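Long-range contact in putative transcriptional regulator TRANSCRIPTION REGULATOR protein (Rhizobium meliloti, PDB 5NLA), which binds c-di-GMP by a PilZ-like mechanism and, as an AraC-like transcriptional activator, regulates extracellular polysaccharide production: residues W63-P76 with Q102-M115. Residues are numbered along the deposited sequence; the frame is centred on the assembly and turned at random.
Sequences WRAHMAPLVDVRLP and QVTPAHSYERSQTM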
loop_
_atom_site.group_PDB
_atom_site.type_symbol
_atom_site.label_atom_id
_atom_site.label_comp_id
_atom_site.label_asym_id
_atom_site.label_seq_id
_atom_site.Cartn_x
_atom_site.Cartn_y
_atom_site.Cartn_z
ATOM N N TRP A 63 -3.681 18.699 0.212
ATOM C CA TRP A 63 -3.338 17.398 0.766
ATOM C C TRP A 63 -4.366 16.306 0.437
ATOM O O TRP A 63 -4.000 15.171 0.105
ATOM C CB TRP A 63 -3.168 17.512 2.277
ATOM C CG TRP A 63 -2.863 16.229 2.917
ATOM C CD1 TRP A 63 -3.727 15.430 3.590
ATOM C CD2 TRP A 63 -1.616 15.565 2.918
ATOM N NE1 TRP A 63 -3.085 14.308 4.030
ATOM C CE2 TRP A 63 -1.783 14.371 3.625
ATOM C CE3 TRP A 63 -0.359 15.874 2.398
ATOM C CZ2 TRP A 63 -0.753 13.474 3.824
ATOM C CZ3 TRP A 63 0.687 14.982 2.608
ATOM C CH2 TRP A 63 0.480 13.797 3.310
ATOM N N ARG A 64 -5.645 16.644 0.540
ATOM C CA ARG A 64 -6.706 15.681 0.264
ATOM C C ARG A 64 -6.737 15.250 -1.206
ATOM O O ARG A 64 -7.030 14.081 -1.524
ATOM C CB ARG A 64 -8.054 16.261 0.653
ATOM C CG ARG A 64 -9.166 15.241 0.585
ATOM C CD ARG A 64 -10.369 15.701 1.354
ATOM N NE ARG A 64 -10.896 16.923 0.782
ATOM C CZ ARG A 64 -11.890 17.621 1.315
ATOM N NH1 ARG A 64 -12.480 17.198 2.437
ATOM N NH2 ARG A 64 -12.298 18.741 0.719
ATOM N N ALA A 65 -6.447 16.203 -2.086
ATOM C CA ALA A 65 -6.359 15.937 -3.507
ATOM C C ALA A 65 -5.245 14.945 -3.788
ATOM O O ALA A 65 -5.471 13.968 -4.494
ATOM C CB ALA A 65 -6.145 17.224 -4.294
ATOM N N HIS A 66 -4.065 15.184 -3.214
ATOM C CA HIS A 66 -2.898 14.319 -3.439
ATOM C C HIS A 66 -3.106 12.895 -2.918
ATOM O O HIS A 66 -2.567 11.948 -3.472
ATOM C CB HIS A 66 -1.624 14.912 -2.809
ATOM C CG HIS A 66 -1.172 16.202 -3.427
ATOM N ND1 HIS A 66 -1.356 16.499 -4.763
ATOM C CD2 HIS A 66 -0.526 17.267 -2.892
ATOM C CE1 HIS A 66 -0.857 17.695 -5.020
ATOM N NE2 HIS A 66 -0.343 18.180 -3.904
ATOM N N MET A 67 -3.892 12.754 -1.857
ATOM C CA MET A 67 -4.090 11.475 -1.201
ATOM C C MET A 67 -5.366 10.752 -1.604
ATOM O O MET A 67 -5.530 9.610 -1.220
ATOM C CB MET A 67 -4.065 11.676 0.318
ATOM C CG MET A 67 -2.750 12.224 0.863
ATOM S SD MET A 67 -1.351 11.125 0.673
ATOM C CE MET A 67 -2.000 9.740 1.578
ATOM N N ALA A 68 -6.239 11.401 -2.381
ATOM C CA ALA A 68 -7.576 10.865 -2.791
ATOM C C ALA A 68 -7.636 9.442 -3.360
ATOM O O ALA A 68 -8.525 8.679 -2.980
ATOM C CB ALA A 68 -8.267 11.822 -3.758
ATOM N N PRO A 69 -6.722 9.090 -4.298
ATOM C CA PRO A 69 -6.650 7.717 -4.808
ATOM C C PRO A 69 -6.476 6.648 -3.736
ATOM O O PRO A 69 -6.875 5.503 -3.947
ATOM C CB PRO A 69 -5.399 7.738 -5.685
ATOM C CG PRO A 69 -5.299 9.131 -6.158
ATOM C CD PRO A 69 -5.765 9.969 -5.003
ATOM N N LEU A 70 -5.857 7.012 -2.621
ATOM C CA LEU A 70 -5.570 6.078 -1.544
ATOM C C LEU A 70 -6.626 6.122 -0.461
ATOM O O LEU A 70 -7.198 5.102 -0.080
ATOM C CB LEU A 70 -4.206 6.412 -0.955
ATOM C CG LEU A 70 -3.601 5.393 0.006
ATOM C CD1 LEU A 70 -3.619 3.991 -0.582
ATOM C CD2 LEU A 70 -2.168 5.794 0.379
ATOM N N VAL A 71 -6.878 7.324 0.032
ATOM C CA VAL A 71 -7.746 7.537 1.179
ATOM C C VAL A 71 -8.488 8.831 0.998
ATOM O O VAL A 71 -7.941 9.784 0.482
ATOM C CB VAL A 71 -6.947 7.613 2.511
ATOM C CG1 VAL A 71 -6.668 6.213 3.062
ATOM C CG2 VAL A 71 -5.657 8.397 2.341
ATOM N N ASP A 72 -9.749 8.837 1.404
ATOM C CA ASP A 72 -10.474 10.071 1.619
ATOM C C ASP A 72 -10.137 10.553 3.024
ATOM O O ASP A 72 -10.252 9.780 3.977
ATOM C CB ASP A 72 -11.968 9.841 1.507
ATOM C CG ASP A 72 -12.750 11.126 1.441
ATOM O OD1 ASP A 72 -12.140 12.223 1.374
ATOM O OD2 ASP A 72 -13.995 11.034 1.434
ATOM N N VAL A 73 -9.729 11.819 3.136
ATOM C CA VAL A 73 -9.315 12.407 4.408
ATOM C C VAL A 73 -10.222 13.550 4.852
ATOM O O VAL A 73 -10.835 14.226 4.025
ATOM C CB VAL A 73 -7.849 12.896 4.379
ATOM C CG1 VAL A 73 -6.905 11.721 4.144
ATOM C CG2 VAL A 73 -7.630 13.978 3.330
ATOM N N ARG A 74 -10.304 13.736 6.171
ATOM C CA ARG A 74 -11.128 14.773 6.798
ATOM C C ARG A 74 -10.405 15.291 8.019
ATOM O O ARG A 74 -9.658 14.555 8.658
ATOM C CB ARG A 74 -12.504 14.224 7.181
ATOM C CG ARG A 74 -13.298 13.726 5.979
ATOM C CD ARG A 74 -14.768 13.462 6.260
ATOM N NE ARG A 74 -15.502 14.718 6.454
ATOM C CZ ARG A 74 -15.871 15.249 7.629
ATOM N NH1 ARG A 74 -15.605 14.647 8.797
ATOM N NH2 ARG A 74 -16.530 16.409 7.632
ATOM N N LEU A 75 -10.612 16.562 8.345
ATOM C CA LEU A 75 -10.021 17.140 9.541
ATOM C C LEU A 75 -10.703 16.599 10.796
ATOM O O LEU A 75 -11.800 16.035 10.697
ATOM C CB LEU A 75 -10.145 18.650 9.531
ATOM C CG LEU A 75 -9.391 19.376 8.431
ATOM C CD1 LEU A 75 -9.842 20.825 8.454
ATOM C CD2 LEU A 75 -7.879 19.255 8.592
ATOM N N PRO A 76 -10.050 16.751 11.982
ATOM C CA PRO A 76 -10.736 16.375 13.219
ATOM C C PRO A 76 -11.846 17.339 13.478
ATOM O O PRO A 76 -11.790 18.466 13.004
ATOM C CB PRO A 76 -9.651 16.471 14.297
ATOM C CG PRO A 76 -8.363 16.429 13.557
ATOM C CD PRO A 76 -8.640 17.091 12.236
ATOM N N GLN A 102 6.238 10.176 5.314
ATOM C CA GLN A 102 5.072 11.013 5.552
ATOM C C GLN A 102 5.191 11.794 6.863
ATOM O O GLN A 102 5.505 11.219 7.912
ATOM C CB GLN A 102 3.843 10.127 5.624
ATOM C CG GLN A 102 2.532 10.872 5.781
ATOM C CD GLN A 102 1.349 9.985 5.476
ATOM O OE1 GLN A 102 0.402 10.393 4.790
ATOM N NE2 GLN A 102 1.403 8.751 5.964
ATOM N N VAL A 103 4.931 13.097 6.797
ATOM C CA VAL A 103 4.739 13.910 7.994
ATOM C C VAL A 103 3.404 14.615 7.842
ATOM O O VAL A 103 3.169 15.293 6.849
ATOM C CB VAL A 103 5.863 14.946 8.183
ATOM C CG1 VAL A 103 5.598 15.791 9.423
ATOM C CG2 VAL A 103 7.214 14.255 8.284
ATOM N N THR A 104 2.541 14.461 8.833
ATOM C CA THR A 104 1.153 14.852 8.678
ATOM C C THR A 104 0.499 15.258 10.021
ATOM O O THR A 104 0.850 14.703 11.065
ATOM C CB THR A 104 0.391 13.704 7.975
ATOM O OG1 THR A 104 -0.828 14.204 7.423
ATOM C CG2 THR A 104 0.117 12.536 8.921
ATOM N N PRO A 105 -0.409 16.255 10.012
ATOM C CA PRO A 105 -1.169 16.591 11.231
ATOM C C PRO A 105 -2.302 15.592 11.511
ATOM O O PRO A 105 -2.537 14.696 10.708
ATOM C CB PRO A 105 -1.750 17.984 10.929
ATOM C CG PRO A 105 -0.988 18.491 9.761
ATOM C CD PRO A 105 -0.605 17.276 8.974
ATOM N N ALA A 106 -2.988 15.747 12.646
ATOM C CA ALA A 106 -4.082 14.842 12.999
ATOM C C ALA A 106 -5.178 14.946 11.968
ATOM O O ALA A 106 -5.603 16.038 11.631
ATOM C CB ALA A 106 -4.644 15.146 14.372
ATOM N N HIS A 107 -5.600 13.803 11.440
ATOM C CA HIS A 107 -6.733 13.748 10.515
ATOM C C HIS A 107 -7.367 12.372 10.623
ATOM O O HIS A 107 -6.865 11.497 11.341
ATOM C CB HIS A 107 -6.269 14.010 9.075
ATOM C CG HIS A 107 -5.311 12.981 8.570
ATOM N ND1 HIS A 107 -4.002 12.914 8.994
ATOM C CD2 HIS A 107 -5.489 11.935 7.731
ATOM C CE1 HIS A 107 -3.405 11.886 8.420
ATOM N NE2 HIS A 107 -4.287 11.273 7.651
ATOM N N SER A 108 -8.486 12.201 9.940
ATOM C CA SER A 108 -9.103 10.907 9.806
ATOM C C SER A 108 -9.050 10.481 8.327
ATOM O O SER A 108 -8.899 11.317 7.409
ATOM C CB SER A 108 -10.515 10.939 10.364
ATOM O OG SER A 108 -11.342 11.736 9.540
ATOM N N TYR A 109 -9.149 9.170 8.118
ATOM C CA TYR A 109 -8.968 8.570 6.794
ATOM C C TYR A 109 -9.949 7.421 6.542
ATOM O O TYR A 109 -10.319 6.673 7.452
ATOM C CB TYR A 109 -7.512 8.092 6.611
ATOM C CG TYR A 109 -6.976 7.233 7.745
ATOM C CD1 TYR A 109 -7.186 5.863 7.765
ATOM C CD2 TYR A 109 -6.277 7.806 8.806
ATOM C CE1 TYR A 109 -6.695 5.079 8.794
ATOM C CE2 TYR A 109 -5.775 7.029 9.848
ATOM C CZ TYR A 109 -5.985 5.658 9.842
ATOM O OH TYR A 109 -5.512 4.873 10.883
ATOM N N GLU A 110 -10.370 7.297 5.291
ATOM C CA GLU A 110 -11.190 6.164 4.856
ATOM C C GLU A 110 -10.743 5.697 3.481
ATOM O O GLU A 110 -10.559 6.513 2.575
ATOM C CB GLU A 110 -12.669 6.547 4.815
ATOM C CG GLU A 110 -13.590 5.377 4.501
ATOM C CD GLU A 110 -15.056 5.663 4.778
ATOM O OE1 GLU A 110 -15.426 6.850 4.950
ATOM O OE2 GLU A 110 -15.846 4.691 4.820
ATOM N N ARG A 111 -10.551 4.386 3.349
ATOM C CA ARG A 111 -10.497 3.722 2.047
ATOM C C ARG A 111 -11.722 2.836 2.019
ATOM O O ARG A 111 -11.805 1.883 2.787
ATOM C CB ARG A 111 -9.227 2.906 1.917
ATOM C CG ARG A 111 -9.046 2.257 0.565
ATOM C CD ARG A 111 -7.618 1.792 0.368
ATOM N NE ARG A 111 -7.440 1.146 -0.926
ATOM C CZ ARG A 111 -7.334 1.775 -2.090
ATOM N NH1 ARG A 111 -7.417 3.095 -2.193
ATOM N NH2 ARG A 111 -7.159 1.054 -3.188
ATOM N N SER A 112 -12.690 3.177 1.165
ATOM C CA SER A 112 -14.015 2.535 1.188
ATOM C C SER A 112 -14.277 1.493 0.077
ATOM O O SER A 112 -13.533 1.384 -0.901
ATOM C CB SER A 112 -15.081 3.621 1.114
ATOM O OG SER A 112 -15.029 4.249 -0.146
ATOM N N GLN A 113 -15.378 0.763 0.234
ATOM C CA GLN A 113 -15.858 -0.178 -0.787
ATOM C C GLN A 113 -16.014 0.509 -2.147
ATOM O O GLN A 113 -15.501 0.022 -3.146
ATOM C CB GLN A 113 -17.188 -0.823 -0.370
ATOM C CG GLN A 113 -17.150 -1.605 0.947
ATOM C CD GLN A 113 -16.756 -3.074 0.809
ATOM O OE1 GLN A 113 -15.903 -3.454 -0.017
ATOM N NE2 GLN A 113 -17.379 -3.916 1.640
ATOM N N THR A 114 -16.672 1.664 -2.156
ATOM C CA THR A 114 -16.899 2.448 -3.376
ATOM C C THR A 114 -15.598 2.780 -4.095
ATOM O O THR A 114 -15.500 2.671 -5.322
ATOM C CB THR A 114 -17.630 3.783 -3.070
ATOM O OG1 THR A 114 -18.793 3.530 -2.281
ATOM C CG2 THR A 114 -18.061 4.490 -4.363
ATOM N N MET A 115 -14.614 3.205 -3.322
ATOM C CA MET A 115 -13.309 3.506 -3.854
ATOM C C MET A 115 -12.687 2.239 -4.440
ATOM O O MET A 115 -12.111 2.282 -5.518
ATOM C CB MET A 115 -12.410 4.122 -2.762
ATOM C CG MET A 115 -12.868 5.514 -2.273
ATOM S SD MET A 115 -11.962 6.107 -0.837
ATOM C CE MET A 115 -10.378 6.208 -1.629
#
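Arg111 NH1 donates to two successive carbonyls, Leu70 O at 2.9 Å and Pro69 O at 3.0 Å. Both acceptors lie close to the guanidinium plane, but they are met differently: NH1 reaches Pro69 O on a lone pair, whereas it stands 27° out of the Leu70 carbonyl plane. CG lies anti to the backbone N (chi1 -176°) and the chain stays extended to NE, which carries the guanidinium past Leu70 O. With NE on Leu155 O and NH2 on Ser119 OG, the group is fixed against rotation; a leucine here would probably leave the Pro69, Leu70 and Leu155 carbonyls without this donor and free the turn before strand 72-74 to shift. That strand forms the edge of an antiparallel sheet beside strand 107-111, as paired bonds demonstrate: Asp72 N to Glu110 O at 2.7 Å with its return bond, and Ser108 N to Arg74 O at 2.9 Å with its own. Between them, Val73 and Tyr109 are a non-hydrogen-bonded pair, CA atoms 4.5 Å apart. Past Tyr109, His107 CD2 meets Val73 CG1 at 3.9 Å, while its ND1 donates in the ring plane to Pro105 O. Farther off, Gln102 OE1 abuts the Trp63 ring edge at CZ2, 3.4 Å away.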